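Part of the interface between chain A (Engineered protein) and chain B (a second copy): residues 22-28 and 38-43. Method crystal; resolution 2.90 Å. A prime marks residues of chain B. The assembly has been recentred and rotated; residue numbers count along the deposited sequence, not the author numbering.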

# COMPACT_ATOMS: atom_id res chain seq x y z
N SER A 22 4.00 11.21 -9.12
CA SER A 22 3.27 10.27 -9.94
C SER A 22 2.02 9.60 -9.34
O SER A 22 1.14 9.16 -10.08
N GLN A 23 1.96 9.51 -8.01
CA GLN A 23 0.81 8.88 -7.35
C GLN A 23 0.41 9.45 -6.00
O GLN A 23 1.06 10.33 -5.47
N MET A 24 -0.68 8.94 -5.44
CA MET A 24 -1.14 9.39 -4.14
C MET A 24 -2.05 8.35 -3.47
O MET A 24 -2.89 7.76 -4.14
N SER A 25 -1.90 8.15 -2.16
CA SER A 25 -2.73 7.19 -1.43
C SER A 25 -3.26 7.87 -0.20
O SER A 25 -2.50 8.14 0.73
N HIS A 26 -4.56 8.17 -0.23
CA HIS A 26 -5.26 8.82 0.88
C HIS A 26 -6.23 7.85 1.58
O HIS A 26 -7.24 7.41 1.02
N GLU A 27 -5.89 7.50 2.82
CA GLU A 27 -6.68 6.56 3.62
C GLU A 27 -6.93 7.11 5.03
O GLU A 27 -5.99 7.32 5.81
N LEU A 28 -8.20 7.32 5.36
CA LEU A 28 -8.53 7.84 6.69
C LEU A 28 -9.65 7.05 7.35
O LEU A 28 -10.48 6.46 6.67
N VAL B 38 8.39 -0.52 -6.91
CA VAL B 38 7.09 0.10 -7.07
C VAL B 38 6.61 0.54 -5.71
O VAL B 38 7.06 0.00 -4.71
N LYS B 39 5.70 1.52 -5.69
CA LYS B 39 5.13 2.05 -4.45
C LYS B 39 3.73 1.46 -4.14
O LYS B 39 2.80 1.57 -4.93
N PRO B 40 3.57 0.83 -2.96
CA PRO B 40 2.28 0.24 -2.58
C PRO B 40 1.23 1.29 -2.31
O PRO B 40 1.56 2.40 -1.91
N PHE B 41 -0.03 0.94 -2.54
CA PHE B 41 -1.15 1.85 -2.31
C PHE B 41 -1.82 1.44 -1.00
O PHE B 41 -2.72 2.13 -0.51
N GLU B 42 -1.40 0.29 -0.46
CA GLU B 42 -1.95 -0.23 0.79
C GLU B 42 -0.96 -1.16 1.49
O GLU B 42 -0.26 -1.92 0.84
N HIS B 43 -0.92 -1.07 2.81
CA HIS B 43 -0.05 -1.91 3.64
C HIS B 43 -0.90 -2.48 4.77
O HIS B 43 -1.17 -1.79 5.75

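The two stretches run nearly the same way, 19° apart end to end, with Ser25 set beside Phe41′ at 5.6 Å between their CA atoms and Gln23 beside Lys39′ at a wider 8.6 Å. The alternation of an extended strand decides who faces the partner: Gln23, Ser25 and Glu27 point their CA-to-CB bonds toward chain B, while Met24 and His26 point away. Ser22 stays out of reach.

Where the backbones stand farther apart, a long side chain spans the space. Gln23 leaves the main chain with chi1 p and chi2 t, and its amide lies between Lys39′ and Phe41′. Its NE2 comes to 3.2 Å from Lys39′ CB, and its OE1 lies over one face of the Phe41′ ring, 3.1 Å from CZ. OE1 is also 3.4 Å from Lys39′ O, but both are acceptors and no hydrogen bond joins them. Lys39′ (t, p, t, p) starts toward chain A and then leads away, so it is the base of its side chain that meets the glutamine.

Met24, with chi1 and chi2 both t, sends its side chain away and contributes through its backbone: its O sits near the plane of the Phe41′ ring, at the edge, 3.7 Å from CE1. Phe41′ reaches these neighbours although its CA-to-CB bond points sideways; chi1 m and chi2 of -86° bring the ring nearer to chain A, and no other residue of the two stretches has more area covered in this contact.

Ser25 suits the closer backbone spacing with a short side chain. At chi1 t, its OG comes to 2.8 Å from Phe41′ O, while its CB lies 4.3 Å from CD1 of the same residue. His26, also chi1 t, turns away and takes no part.

Glu27 closes the contact with a chi1 of -127°, between wells, followed by chi2 t. Its carboxylate approaches a partner of like charge: OE2 is 3.3 Å from Glu42′ CG and 3.8 Å from Glu42′ OE2. Glu42′ (m, t) points sideways. The acid's other oxygen, OE1, accepts a hydrogen bond of 2.9 Å from water 1, which in turn accepts one of 2.8 Å from His43′ N. The water thus links the Glu27 carboxylate to the backbone amide of His43′, whose own side chain points sideways and makes no contact with this stretch of chain A. Both Glu27 oxygens are also hydrogen-bonded elsewhere in the structure. Leu28 lies beyond reach.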

# COMPACT_ATOMS: atom_id res chain seq x y z
CB SER A 22 4.23 9.18 -10.39
OG SER A 22 5.15 8.89 -9.35
CB GLN A 23 1.08 7.38 -7.18
CG GLN A 23 2.39 7.05 -6.48
CD GLN A 23 2.71 5.55 -6.47
OE1 GLN A 23 1.95 4.73 -5.94
NE2 GLN A 23 3.84 5.19 -7.06
CB MET A 24 -1.91 10.71 -4.25
CG MET A 24 -2.38 11.23 -2.88
SD MET A 24 -3.64 12.52 -2.92
CE MET A 24 -5.06 11.48 -3.14
CB SER A 25 -1.90 5.97 -1.00
OG SER A 25 -2.72 4.94 -0.46
CB HIS A 26 -5.97 10.06 0.32
CG HIS A 26 -6.61 10.93 1.37
ND1 HIS A 26 -6.05 11.12 2.61
CD2 HIS A 26 -7.76 11.64 1.35
CE1 HIS A 26 -6.83 11.92 3.32
NE2 HIS A 26 -7.87 12.24 2.58
CB GLU A 27 -5.90 5.25 3.77
CG GLU A 27 -6.64 4.00 3.38
CD GLU A 27 -5.67 2.86 3.14
OE1 GLU A 27 -4.87 2.54 4.05
OE2 GLU A 27 -5.69 2.29 2.03
CB LEU A 28 -8.93 9.31 6.60
CG LEU A 28 -7.90 10.35 6.16
CD1 LEU A 28 -8.54 11.75 6.24
CD2 LEU A 28 -6.68 10.24 7.06
CB VAL B 38 6.13 -0.90 -7.68
CG1 VAL B 38 4.83 -0.23 -8.12
CG2 VAL B 38 6.82 -1.59 -8.82
CB LYS B 39 5.05 3.57 -4.55
CG LYS B 39 4.94 4.31 -3.23
CD LYS B 39 6.19 4.11 -2.38
CE LYS B 39 6.29 5.11 -1.22
NZ LYS B 39 5.08 5.22 -0.37
CB PRO B 40 2.62 -0.55 -1.31
CG PRO B 40 4.06 -0.85 -1.46
CD PRO B 40 4.62 0.45 -2.00
CB PHE B 41 -2.16 1.74 -3.45
CG PHE B 41 -1.80 2.54 -4.66
CD1 PHE B 41 -2.16 3.88 -4.75
CD2 PHE B 41 -1.03 1.98 -5.68
CE1 PHE B 41 -1.76 4.66 -5.84
CE2 PHE B 41 -0.63 2.75 -6.78
CZ PHE B 41 -0.99 4.09 -6.86
CB GLU B 42 -3.26 -1.00 0.54
CG GLU B 42 -4.43 -0.13 0.11
CD GLU B 42 -5.63 -0.95 -0.35
OE1 GLU B 42 -5.48 -1.66 -1.36
OE2 GLU B 42 -6.70 -0.90 0.29
CB HIS B 43 1.09 -1.09 4.27
CG HIS B 43 2.03 -0.46 3.29
ND1 HIS B 43 1.67 0.61 2.50
CD2 HIS B 43 3.32 -0.74 2.98
CE1 HIS B 43 2.70 0.97 1.74
NE2 HIS B 43 3.71 0.16 2.01
O HOH W 1 -3.05 0.25 4.08